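Local coordinates for crystal protein (Bacillus thuringiensis serovar dakota, PDB 2ZTB) that recognizes cancer cells as the proteolytically activated form of the toxin parasporin-2, and probably forms pores in their membranes like other aerolysin-type beta-pore-forming toxins, at residues A[122-128]-A[140-144]; A[67-73]-A[182-188]; A[13-18]-A[219-223]. All coordinates share one frame. Residue numbers count along the deposited sequence, not the author numbering.

Contact 1: residues A[122-128]-A[140-144]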
ATOM      1  N   PHE A 122     -12.626  -0.658   0.366  1.00 60.51           N
ATOM      2  CA  PHE A 122     -12.556   0.793   0.539  1.00 60.19           C
ATOM      3  C   PHE A 122     -12.371   1.538  -0.761  1.00 60.56           C
ATOM      4  O   PHE A 122     -11.581   1.136  -1.617  1.00 60.92           O
ATOM      5  CB  PHE A 122     -11.440   1.173   1.493  1.00 59.69           C
ATOM      6  CG  PHE A 122     -11.727   0.823   2.921  1.00 59.98           C
ATOM      7  CD1 PHE A 122     -11.308  -0.385   3.448  1.00 58.79           C
ATOM      8  CD2 PHE A 122     -12.413   1.716   3.743  1.00 60.16           C
ATOM      9  CE1 PHE A 122     -11.556  -0.702   4.773  1.00 60.27           C
ATOM     10  CE2 PHE A 122     -12.673   1.403   5.070  1.00 60.00           C
ATOM     11  CZ  PHE A 122     -12.248   0.185   5.584  1.00 59.23           C
ATOM     12  N   THR A 123     -13.112   2.635  -0.872  1.00 61.13           N
ATOM     13  CA  THR A 123     -13.151   3.500  -2.035  1.00 62.00           C
ATOM     14  C   THR A 123     -12.210   4.695  -1.849  1.00 62.25           C
ATOM     15  O   THR A 123     -11.582   5.152  -2.809  1.00 61.54           O
ATOM     16  CB  THR A 123     -14.615   3.964  -2.289  1.00 62.30           C
ATOM     17  OG1 THR A 123     -15.289   2.972  -3.072  1.00 63.79           O
ATOM     18  CG2 THR A 123     -14.699   5.307  -3.008  1.00 63.52           C
ATOM     19  N   SER A 124     -12.099   5.183  -0.615  1.00 62.73           N
ATOM     20  CA  SER A 124     -11.262   6.357  -0.356  1.00 63.35           C
ATOM     21  C   SER A 124      -9.778   6.044  -0.320  1.00 63.34           C
ATOM     22  O   SER A 124      -9.351   5.038   0.238  1.00 64.16           O
ATOM     23  CB  SER A 124     -11.700   7.132   0.896  1.00 63.59           C
ATOM     24  OG  SER A 124     -12.428   6.344   1.810  1.00 65.26           O
ATOM     25  N   LYS A 125      -8.997   6.919  -0.936  1.00 63.31           N
ATOM     26  CA  LYS A 125      -7.559   6.728  -1.028  1.00 62.94           C
ATOM     27  C   LYS A 125      -6.936   6.766   0.361  1.00 62.39           C
ATOM     28  O   LYS A 125      -7.401   7.489   1.243  1.00 62.50           O
ATOM     29  CB  LYS A 125      -6.943   7.798  -1.921  1.00 63.01           C
ATOM     30  CG  LYS A 125      -7.528   7.867  -3.326  1.00 63.87           C
ATOM     31  CD  LYS A 125      -6.991   6.782  -4.253  1.00 64.53           C
ATOM     32  CE  LYS A 125      -7.565   6.976  -5.649  1.00 66.17           C
ATOM     33  NZ  LYS A 125      -6.739   6.343  -6.708  1.00 67.98           N
ATOM     34  N   LEU A 126      -5.897   5.965   0.551  1.00 61.43           N
ATOM     35  CA  LEU A 126      -5.159   5.952   1.797  1.00 60.55           C
ATOM     36  C   LEU A 126      -3.865   6.761   1.635  1.00 60.39           C
ATOM     37  O   LEU A 126      -3.111   6.563   0.675  1.00 60.10           O
ATOM     38  CB  LEU A 126      -4.854   4.510   2.194  1.00 60.30           C
ATOM     39  CG  LEU A 126      -3.993   4.260   3.432  1.00 60.15           C
ATOM     40  CD1 LEU A 126      -4.781   4.541   4.687  1.00 58.81           C
ATOM     41  CD2 LEU A 126      -3.451   2.830   3.429  1.00 59.94           C
ATOM     42  N   SER A 127      -3.618   7.671   2.570  1.00 60.52           N
ATOM     43  CA  SER A 127      -2.390   8.456   2.569  1.00 60.77           C
ATOM     44  C   SER A 127      -1.269   7.715   3.289  1.00 60.77           C
ATOM     45  O   SER A 127      -1.401   7.334   4.463  1.00 60.37           O
ATOM     46  CB  SER A 127      -2.617   9.833   3.179  1.00 61.12           C
ATOM     47  OG  SER A 127      -3.558  10.565   2.412  1.00 62.05           O
ATOM     48  N   ILE A 128      -0.183   7.496   2.550  1.00 60.51           N
ATOM     49  CA  ILE A 128       1.016   6.843   3.060  1.00 60.71           C
ATOM     50  C   ILE A 128       2.200   7.806   2.889  1.00 61.63           C
ATOM     51  O   ILE A 128       2.476   8.302   1.787  1.00 61.33           O
ATOM     52  CB  ILE A 128       1.272   5.453   2.361  1.00 60.56           C
ATOM     53  CG1 ILE A 128       0.159   4.442   2.707  1.00 59.26           C
ATOM     54  CG2 ILE A 128       2.643   4.878   2.713  1.00 59.64           C
ATOM     55  CD1 ILE A 128      -0.001   4.139   4.225  1.00 56.30           C
ATOM     56  N   PHE A 140       2.236   8.712  -0.888  1.00 59.58           N
ATOM     57  CA  PHE A 140       1.290   8.071  -1.791  1.00 58.76           C
ATOM     58  C   PHE A 140      -0.148   8.355  -1.339  1.00 59.11           C
ATOM     59  O   PHE A 140      -0.436   8.419  -0.139  1.00 58.96           O
ATOM     60  CB  PHE A 140       1.501   6.551  -1.797  1.00 58.13           C
ATOM     61  CG  PHE A 140       2.747   6.083  -2.528  1.00 56.74           C
ATOM     62  CD1 PHE A 140       3.900   5.764  -1.828  1.00 54.81           C
ATOM     63  CD2 PHE A 140       2.744   5.922  -3.912  1.00 55.41           C
ATOM     64  CE1 PHE A 140       5.037   5.338  -2.500  1.00 54.66           C
ATOM     65  CE2 PHE A 140       3.865   5.482  -4.584  1.00 53.53           C
ATOM     66  CZ  PHE A 140       5.012   5.191  -3.881  1.00 55.23           C
ATOM     67  N   SER A 141      -1.039   8.533  -2.308  1.00 59.27           N
ATOM     68  CA  SER A 141      -2.486   8.490  -2.070  1.00 59.46           C
ATOM     69  C   SER A 141      -2.991   7.253  -2.824  1.00 58.98           C
ATOM     70  O   SER A 141      -3.098   7.256  -4.058  1.00 58.74           O
ATOM     71  CB  SER A 141      -3.162   9.780  -2.560  1.00 59.51           C
ATOM     72  OG  SER A 141      -4.435   9.952  -1.944  1.00 60.21           O
ATOM     73  N   THR A 142      -3.259   6.176  -2.088  1.00 58.63           N
ATOM     74  CA  THR A 142      -3.390   4.871  -2.727  1.00 58.28           C
ATOM     75  C   THR A 142      -4.705   4.142  -2.445  1.00 58.45           C
ATOM     76  O   THR A 142      -5.242   4.214  -1.334  1.00 59.12           O
ATOM     77  CB  THR A 142      -2.158   3.982  -2.411  1.00 58.16           C
ATOM     78  OG1 THR A 142      -2.099   2.889  -3.330  1.00 57.89           O
ATOM     79  CG2 THR A 142      -2.186   3.468  -0.979  1.00 58.19           C
ATOM     80  N   THR A 143      -5.223   3.445  -3.457  1.00 58.17           N
ATOM     81  CA  THR A 143      -6.369   2.561  -3.277  1.00 57.42           C
ATOM     82  C   THR A 143      -5.923   1.311  -2.516  1.00 57.53           C
ATOM     83  O   THR A 143      -5.006   0.599  -2.937  1.00 57.61           O
ATOM     84  CB  THR A 143      -7.012   2.162  -4.625  1.00 57.44           C
ATOM     85  OG1 THR A 143      -7.412   3.334  -5.333  1.00 57.65           O
ATOM     86  CG2 THR A 143      -8.239   1.263  -4.411  1.00 57.03           C
ATOM     87  N   ILE A 144      -6.569   1.068  -1.384  1.00 57.41           N
ATOM     88  CA  ILE A 144      -6.296  -0.098  -0.557  1.00 57.27           C
ATOM     89  C   ILE A 144      -6.499  -1.377  -1.367  1.00 56.79           C
ATOM     90  O   ILE A 144      -7.509  -1.523  -2.070  1.00 56.64           O
ATOM     91  CB  ILE A 144      -7.163  -0.083   0.710  1.00 57.31           C
ATOM     92  CG1 ILE A 144      -6.898   1.220   1.489  1.00 57.98           C
ATOM     93  CG2 ILE A 144      -6.903  -1.316   1.568  1.00 56.24           C
ATOM     94  CD1 ILE A 144      -7.898   1.500   2.648  1.00 57.91           C
TER
HETATM   95  O   HOH W   1      -8.967   2.541  -0.996  1.00 50.94           O
HETATM   96  O   HOH W   2     -10.138  -1.187  -1.684  1.00 51.05           O
HETATM   97  O   HOH W   3     -10.277   4.203  -4.747  1.00 55.07           O
HETATM   98  O   HOH W   4      -3.378   6.543  -6.647  1.00 68.86           O
HETATM   99  O   HOH W   5      -5.413  10.094   0.428  1.00 72.43           O

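Contact 2: residues A[67-73]-A[182-188]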
ATOM      1  N   THR A  67      -5.455   4.899  12.612  1.00 61.26           N
ATOM      2  CA  THR A  67      -4.157   5.497  12.375  1.00 60.86           C
ATOM      3  C   THR A  67      -3.194   4.416  11.913  1.00 60.78           C
ATOM      4  O   THR A  67      -3.106   3.345  12.528  1.00 60.74           O
ATOM      5  CB  THR A  67      -3.637   6.181  13.653  1.00 60.90           C
ATOM      6  OG1 THR A  67      -4.686   6.986  14.208  1.00 61.55           O
ATOM      7  CG2 THR A  67      -2.428   7.060  13.364  1.00 60.76           C
ATOM      8  N   VAL A  68      -2.502   4.718  10.813  1.00 60.49           N
ATOM      9  CA  VAL A  68      -1.479   3.871  10.226  1.00 59.95           C
ATOM     10  C   VAL A  68      -0.229   3.883  11.101  1.00 59.79           C
ATOM     11  O   VAL A  68       0.293   4.951  11.414  1.00 60.11           O
ATOM     12  CB  VAL A  68      -1.118   4.362   8.789  1.00 60.09           C
ATOM     13  CG1 VAL A  68      -0.028   3.478   8.151  1.00 59.67           C
ATOM     14  CG2 VAL A  68      -2.364   4.399   7.898  1.00 59.85           C
ATOM     15  N   GLN A  69       0.234   2.705  11.517  1.00 59.47           N
ATOM     16  CA  GLN A  69       1.502   2.599  12.239  1.00 59.47           C
ATOM     17  C   GLN A  69       2.538   1.968  11.331  1.00 59.13           C
ATOM     18  O   GLN A  69       2.256   0.975  10.663  1.00 59.39           O
ATOM     19  CB  GLN A  69       1.369   1.780  13.526  1.00 59.60           C
ATOM     20  CG  GLN A  69       0.149   2.120  14.406  1.00 61.77           C
ATOM     21  CD  GLN A  69       0.295   3.400  15.225  1.00 63.51           C
ATOM     22  OE1 GLN A  69      -0.684   3.885  15.801  1.00 65.15           O
ATOM     23  NE2 GLN A  69       1.508   3.942  15.294  1.00 63.46           N
ATOM     24  N   TYR A  70       3.730   2.554  11.308  1.00 58.81           N
ATOM     25  CA  TYR A  70       4.820   2.097  10.454  1.00 58.47           C
ATOM     26  C   TYR A  70       5.881   1.373  11.271  1.00 58.92           C
ATOM     27  O   TYR A  70       6.154   1.731  12.419  1.00 58.92           O
ATOM     28  CB  TYR A  70       5.473   3.281   9.740  1.00 58.06           C
ATOM     29  CG  TYR A  70       4.561   4.058   8.817  1.00 57.07           C
ATOM     30  CD1 TYR A  70       3.682   5.030   9.318  1.00 56.68           C
ATOM     31  CD2 TYR A  70       4.581   3.831   7.444  1.00 55.35           C
ATOM     32  CE1 TYR A  70       2.846   5.745   8.469  1.00 56.34           C
ATOM     33  CE2 TYR A  70       3.751   4.537   6.590  1.00 55.69           C
ATOM     34  CZ  TYR A  70       2.895   5.491   7.105  1.00 56.97           C
ATOM     35  OH  TYR A  70       2.089   6.197   6.251  1.00 58.33           O
ATOM     36  N   VAL A  71       6.474   0.347  10.672  1.00 59.36           N
ATOM     37  CA  VAL A  71       7.579  -0.382  11.288  1.00 59.65           C
ATOM     38  C   VAL A  71       8.652  -0.547  10.230  1.00 59.91           C
ATOM     39  O   VAL A  71       8.403  -1.139   9.182  1.00 59.80           O
ATOM     40  CB  VAL A  71       7.150  -1.778  11.826  1.00 59.46           C
ATOM     41  CG1 VAL A  71       8.311  -2.462  12.539  1.00 59.34           C
ATOM     42  CG2 VAL A  71       5.964  -1.659  12.764  1.00 59.91           C
ATOM     43  N   ASN A  72       9.829   0.003  10.508  1.00 60.54           N
ATOM     44  CA  ASN A  72      11.001  -0.133   9.653  1.00 60.92           C
ATOM     45  C   ASN A  72      11.454  -1.580   9.485  1.00 60.93           C
ATOM     46  O   ASN A  72      11.543  -2.334  10.455  1.00 60.89           O
ATOM     47  CB  ASN A  72      12.173   0.665  10.234  1.00 61.40           C
ATOM     48  CG  ASN A  72      12.232   2.100   9.728  1.00 62.69           C
ATOM     49  OD1 ASN A  72      11.785   2.405   8.622  1.00 63.47           O
ATOM     50  ND2 ASN A  72      12.815   2.984  10.539  1.00 63.36           N
ATOM     51  N   ARG A  73      11.757  -1.946   8.245  1.00 60.98           N
ATOM     52  CA  ARG A  73      12.381  -3.226   7.930  1.00 61.02           C
ATOM     53  C   ARG A  73      13.868  -2.990   7.730  1.00 60.17           C
ATOM     54  O   ARG A  73      14.253  -1.885   7.357  1.00 60.21           O
ATOM     55  CB  ARG A  73      11.770  -3.794   6.648  1.00 61.73           C
ATOM     56  CG  ARG A  73      10.309  -4.153   6.765  1.00 63.60           C
ATOM     57  CD  ARG A  73      10.125  -5.588   7.249  1.00 69.79           C
ATOM     58  NE  ARG A  73      11.088  -5.965   8.287  1.00 73.28           N
ATOM     59  CZ  ARG A  73      11.035  -7.083   9.012  1.00 75.06           C
ATOM     60  NH1 ARG A  73      10.046  -7.956   8.827  1.00 76.08           N
ATOM     61  NH2 ARG A  73      11.974  -7.324   9.928  1.00 74.83           N
ATOM     62  N   SER A 182      12.639  -0.092   3.237  1.00 54.59           N
ATOM     63  CA  SER A 182      11.209  -0.333   3.374  1.00 54.96           C
ATOM     64  C   SER A 182      10.692  -0.250   4.797  1.00 54.40           C
ATOM     65  O   SER A 182      11.442  -0.358   5.760  1.00 53.98           O
ATOM     66  CB  SER A 182      10.804  -1.667   2.731  1.00 54.31           C
ATOM     67  OG  SER A 182      11.401  -2.736   3.424  1.00 55.59           O
ATOM     68  N   ALA A 183       9.384  -0.042   4.890  1.00 54.59           N
ATOM     69  CA  ALA A 183       8.670  -0.086   6.141  1.00 54.53           C
ATOM     70  C   ALA A 183       7.354  -0.800   5.912  1.00 54.87           C
ATOM     71  O   ALA A 183       6.647  -0.516   4.943  1.00 55.01           O
ATOM     72  CB  ALA A 183       8.431   1.328   6.666  1.00 54.04           C
ATOM     73  N   ASP A 184       7.032  -1.732   6.797  1.00 55.31           N
ATOM     74  CA  ASP A 184       5.674  -2.273   6.872  1.00 56.01           C
ATOM     75  C   ASP A 184       4.762  -1.306   7.598  1.00 56.37           C
ATOM     76  O   ASP A 184       5.199  -0.548   8.475  1.00 56.65           O
ATOM     77  CB  ASP A 184       5.648  -3.622   7.596  1.00 56.00           C
ATOM     78  CG  ASP A 184       6.314  -4.717   6.800  1.00 56.23           C
ATOM     79  OD1 ASP A 184       6.318  -4.632   5.556  1.00 57.14           O
ATOM     80  OD2 ASP A 184       6.838  -5.658   7.414  1.00 57.32           O
ATOM     81  N   PHE A 185       3.489  -1.329   7.235  1.00 56.56           N
ATOM     82  CA  PHE A 185       2.500  -0.560   7.980  1.00 56.64           C
ATOM     83  C   PHE A 185       1.222  -1.366   8.213  1.00 57.04           C
ATOM     84  O   PHE A 185       0.969  -2.366   7.548  1.00 57.23           O
ATOM     85  CB  PHE A 185       2.228   0.804   7.316  1.00 56.33           C
ATOM     86  CG  PHE A 185       1.708   0.719   5.902  1.00 56.12           C
ATOM     87  CD1 PHE A 185       0.344   0.478   5.649  1.00 55.96           C
ATOM     88  CD2 PHE A 185       2.568   0.905   4.819  1.00 55.26           C
ATOM     89  CE1 PHE A 185      -0.147   0.409   4.335  1.00 55.73           C
ATOM     90  CE2 PHE A 185       2.090   0.835   3.493  1.00 56.22           C
ATOM     91  CZ  PHE A 185       0.725   0.580   3.252  1.00 55.56           C
ATOM     92  N   SER A 186       0.451  -0.957   9.208  1.00 57.68           N
ATOM     93  CA  SER A 186      -0.846  -1.567   9.473  1.00 57.87           C
ATOM     94  C   SER A 186      -1.741  -0.509  10.086  1.00 57.97           C
ATOM     95  O   SER A 186      -1.261   0.529  10.534  1.00 58.06           O
ATOM     96  CB  SER A 186      -0.727  -2.796  10.382  1.00 57.69           C
ATOM     97  OG  SER A 186      -0.168  -2.463  11.637  1.00 57.94           O
ATOM     98  N   ALA A 187      -3.042  -0.762  10.047  1.00 58.08           N
ATOM     99  CA  ALA A 187      -4.046   0.088  10.666  1.00 57.94           C
ATOM    100  C   ALA A 187      -5.228  -0.807  11.039  1.00 58.06           C
ATOM    101  O   ALA A 187      -5.566  -1.728  10.289  1.00 57.56           O
ATOM    102  CB  ALA A 187      -4.490   1.171   9.705  1.00 57.58           C
ATOM    103  N   PRO A 188      -5.849  -0.552  12.205  1.00 58.24           N
ATOM    104  CA  PRO A 188      -7.074  -1.278  12.536  1.00 58.26           C
ATOM    105  C   PRO A 188      -8.231  -0.830  11.633  1.00 58.71           C
ATOM    106  O   PRO A 188      -8.352   0.359  11.311  1.00 58.62           O
ATOM    107  CB  PRO A 188      -7.338  -0.876  13.989  1.00 58.01           C
ATOM    108  CG  PRO A 188      -6.660   0.486  14.131  1.00 58.41           C
ATOM    109  CD  PRO A 188      -5.451   0.406  13.263  1.00 57.96           C
TER
HETATM  110  O   HOH W   6       2.805  -2.153  11.664  1.00 65.33           O

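Contact 3: residues A[13-18]-A[219-223]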
ATOM      1  N   LEU A  13     -19.650  -8.066   3.760  1.00 55.72           N
ATOM      2  CA  LEU A  13     -19.982  -8.819   4.978  1.00 54.64           C
ATOM      3  C   LEU A  13     -19.030  -9.980   5.240  1.00 54.03           C
ATOM      4  O   LEU A  13     -18.685 -10.249   6.385  1.00 54.00           O
ATOM      5  CB  LEU A  13     -21.446  -9.264   4.944  1.00 54.40           C
ATOM      6  CG  LEU A  13     -22.398  -8.380   5.784  1.00 55.32           C
ATOM      7  CD1 LEU A  13     -22.127  -6.876   5.718  1.00 51.92           C
ATOM      8  CD2 LEU A  13     -23.879  -8.693   5.544  1.00 54.55           C
ATOM      9  N   SER A  14     -18.570 -10.631   4.173  1.00 53.47           N
ATOM     10  CA  SER A  14     -17.533 -11.669   4.258  1.00 52.80           C
ATOM     11  C   SER A  14     -16.240 -11.173   4.898  1.00 52.84           C
ATOM     12  O   SER A  14     -15.502 -11.963   5.501  1.00 52.44           O
ATOM     13  CB  SER A  14     -17.237 -12.230   2.875  1.00 52.69           C
ATOM     14  OG  SER A  14     -16.748 -11.203   2.028  1.00 53.62           O
ATOM     15  N   ALA A  15     -15.983  -9.865   4.776  1.00 53.13           N
ATOM     16  CA  ALA A  15     -14.829  -9.214   5.400  1.00 54.06           C
ATOM     17  C   ALA A  15     -14.970  -9.161   6.914  1.00 54.44           C
ATOM     18  O   ALA A  15     -13.981  -9.031   7.626  1.00 55.47           O
ATOM     19  CB  ALA A  15     -14.594  -7.783   4.812  1.00 53.11           C
ATOM     20  N   LEU A  16     -16.211  -9.237   7.399  1.00 55.29           N
ATOM     21  CA  LEU A  16     -16.507  -9.390   8.827  1.00 54.74           C
ATOM     22  C   LEU A  16     -16.908 -10.849   9.138  1.00 54.88           C
ATOM     23  O   LEU A  16     -17.663 -11.133  10.098  1.00 55.08           O
ATOM     24  CB  LEU A  16     -17.615  -8.430   9.241  1.00 54.70           C
ATOM     25  CG  LEU A  16     -17.408  -6.895   9.348  1.00 55.18           C
ATOM     26  CD1 LEU A  16     -16.034  -6.511   9.888  1.00 52.80           C
ATOM     27  CD2 LEU A  16     -17.692  -6.195   8.044  1.00 55.00           C
ATOM     28  N   SER A  17     -16.414 -11.771   8.317  1.00 53.47           N
ATOM     29  CA  SER A  17     -16.674 -13.198   8.498  1.00 53.35           C
ATOM     30  C   SER A  17     -18.165 -13.531   8.542  1.00 53.11           C
ATOM     31  O   SER A  17     -18.565 -14.559   9.104  1.00 52.12           O
ATOM     32  CB  SER A  17     -15.972 -13.705   9.754  1.00 53.53           C
ATOM     33  OG  SER A  17     -14.573 -13.516   9.643  1.00 52.92           O
ATOM     34  N   SER A  18     -18.972 -12.655   7.937  1.00 52.71           N
ATOM     35  CA  SER A  18     -20.411 -12.805   7.968  1.00 52.95           C
ATOM     36  C   SER A  18     -21.054 -12.812   6.584  1.00 53.14           C
ATOM     37  O   SER A  18     -20.360 -12.793   5.552  1.00 52.62           O
ATOM     38  CB  SER A  18     -21.045 -11.739   8.871  1.00 52.77           C
ATOM     39  OG  SER A  18     -20.272 -11.579  10.043  1.00 52.77           O
ATOM     40  N   LEU A 219     -23.280  -9.381  13.473  1.00 52.08           N
ATOM     41  CA  LEU A 219     -22.092  -9.771  12.718  1.00 52.50           C
ATOM     42  C   LEU A 219     -21.190 -10.606  13.610  1.00 53.04           C
ATOM     43  O   LEU A 219     -21.187 -10.432  14.830  1.00 52.83           O
ATOM     44  CB  LEU A 219     -21.319  -8.520  12.201  1.00 52.38           C
ATOM     45  CG  LEU A 219     -21.936  -7.605  11.118  1.00 52.03           C
ATOM     46  CD1 LEU A 219     -21.120  -6.346  10.907  1.00 53.55           C
ATOM     47  CD2 LEU A 219     -22.118  -8.304   9.777  1.00 52.01           C
ATOM     48  N   ASN A 220     -20.402 -11.490  12.995  1.00 53.79           N
ATOM     49  CA  ASN A 220     -19.500 -12.378  13.723  1.00 54.12           C
ATOM     50  C   ASN A 220     -18.277 -11.664  14.246  1.00 54.71           C
ATOM     51  O   ASN A 220     -17.615 -12.145  15.172  1.00 55.25           O
ATOM     52  CB  ASN A 220     -19.084 -13.561  12.855  1.00 53.56           C
ATOM     53  CG  ASN A 220     -20.231 -14.501  12.581  1.00 54.15           C
ATOM     54  OD1 ASN A 220     -21.102 -14.721  13.440  1.00 52.82           O
ATOM     55  ND2 ASN A 220     -20.246 -15.071  11.382  1.00 51.61           N
ATOM     56  N   THR A 221     -17.972 -10.524  13.638  1.00 55.12           N
ATOM     57  CA  THR A 221     -16.890  -9.661  14.089  1.00 55.90           C
ATOM     58  C   THR A 221     -17.204  -8.263  13.612  1.00 55.99           C
ATOM     59  O   THR A 221     -18.025  -8.088  12.718  1.00 56.33           O
ATOM     60  CB  THR A 221     -15.472 -10.082  13.540  1.00 56.74           C
ATOM     61  OG1 THR A 221     -14.478  -9.291  14.211  1.00 60.00           O
ATOM     62  CG2 THR A 221     -15.325  -9.809  12.055  1.00 52.95           C
ATOM     63  N   THR A 222     -16.542  -7.269  14.187  1.00 56.44           N
ATOM     64  CA  THR A 222     -16.719  -5.892  13.740  1.00 57.02           C
ATOM     65  C   THR A 222     -15.377  -5.208  13.517  1.00 57.25           C
ATOM     66  O   THR A 222     -15.300  -3.980  13.434  1.00 57.39           O
ATOM     67  CB  THR A 222     -17.556  -5.059  14.742  1.00 57.41           C
ATOM     68  OG1 THR A 222     -16.968  -5.166  16.046  1.00 57.90           O
ATOM     69  CG2 THR A 222     -19.020  -5.537  14.775  1.00 56.74           C
ATOM     70  N   SER A 223     -14.312  -6.000  13.426  1.00 57.77           N
ATOM     71  CA  SER A 223     -13.012  -5.441  13.108  1.00 58.42           C
ATOM     72  C   SER A 223     -12.220  -6.258  12.106  1.00 58.62           C
ATOM     73  O   SER A 223     -12.508  -7.428  11.870  1.00 59.06           O
ATOM     74  CB  SER A 223     -12.190  -5.197  14.380  1.00 58.38           C
ATOM     75  OG  SER A 223     -12.000  -6.391  15.089  1.00 59.06           O
TER
HETATM   76  O   HOH W   7     -12.379  -9.419  10.062  1.00 56.41           O

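Contact 1: residues A[122-128]-A[140-144]
F122 opens the contact: its CB lies 3.7 Å from I144 CD1, while water 2 joins F122 O to I144 O. Here water 1 bridges the chains, donating to F122 O and S124 O and accepting from I144 N. The S124 hydroxyl is hydrogen-bonded to E6. K125 then reaches across, its CB 3.3 Å from S141 OG and its NZ weakly hydrogen-bonded to T143 OG1 at 3.4 Å. L126 and T142 form an antiparallel hydrogen-bonded pair: L126 N to T142 O is 2.7 Å and T142 N to L126 O 2.8 Å. The L126 side chain packs against I144 (CB to CG1, 3.9 Å) and, beyond the hairpin, on I4, V68 and L226. S127, in a non-hydrogen-bonded pair with S141, stands on the other face, where water 5 links the two hydroxyls. I128 closes the contact with bonds from I128 N to F140 O (2.9 Å) and F140 N to I128 O (2.7 Å). The beta hairpin is therefore amphipathic: L126, I128, F140 and T142 share the face turned to the body, S127 and S141 the hydrated one. In aerolysin-type toxins such a hairpin is the presumed membrane-inserting element, a role consistent with this alternation.

Contact 2: residues A[67-73]-A[182-188]
S182 begins the pairing by accepting a 3.0 Å hydrogen bond at its O from R73 N; its OG lies 3.4 Å from R73 CB. A183 sits opposite N72 in a non-hydrogen-bonded pair, its CB 4.0 Å from N72 OD1, which is itself held by K130. D184 pairs with V71: V71 N to D184 O is 2.7 Å, the return bond from D184 N to V71 O (2.8 Å) weak. Its carboxylate bonds to T229, and OD2 stays 4.2 Å from R73 NH1, beyond a salt bridge. F185 lies opposite Y70, its CB making an off-centre CH-pi contact with the Y70 ring and packing 3.6 Å from V68 CG1. S186 exchanges backbone bonds with Q69 (Q69 N to S186 O 2.8 Å, S186 N to Q69 O 3.0 Å). A187 finishes the apolar row, its CB 4.3 Å from V68 CG2. Strand 182-188 is also bonded along its other edge to strand 223-247, giving the long, twisted antiparallel sheet characteristic of the elongated aerolysin-type beta-pore-forming fold.

Contact 3: residues A[13-18]-A[219-223]
Three leucines and two polar side chains fasten the turn after a short 3-10 segment to the loop at 219-223. L16 adopts chi1 m, which puts its CG 4.1 Å from L219 CD1; its CB meets T221 CG2 at 3.9 Å. L219, in the mt rotamer, extends its other methyl, CD2, to within 4.0 Å of L13 CG and 3.7 Å of S18 CB. Around this cluster lie V23 of helix 20-31 and F195 of strand 168-199. S17 takes a left-handed backbone conformation that turns the chain, so that its carbonyl receives N220 ND2 at 2.9 Å. The m rotamer of S18 gives OG a double role: it donates to L16 O at 2.6 Å and accepts from N220 N at 3.0 Å. T221, chi1 t, presents its methyl CG2 to L16 O at 3.3 Å. Water 7 spans A15 O and S223 O. N220 thus engages both residues that follow L16 through its backbone N and its side-chain amide, so directed hydrogen bonds fix the two irregular chains beside a leucine-lined interior.

Contacts 1 and 2 touch: I128 and L126 of the hairpin cover the sheet face carrying Y70 and F185, with V68 beside them. Both rely on antiparallel backbone pairing, yet contact 1 joins neighbours in sequence, contact 2 strands over a hundred residues apart. All three are partly buried: contact 1 buries L126, I128, F140 and T142 on one face, contact 2 mainly S182, A183, F185 and A187, with Q69, V71 and N72 exposed. Contact 3, touching neither and nearer one end of the molecule, combines buried L13, L16, S18 and L219 with exposed S17 and N220, and replaces strand pairing with side-chain hydrogen bonds between loops; 219-223 nevertheless leads into strand 223-247, which borders 182-188.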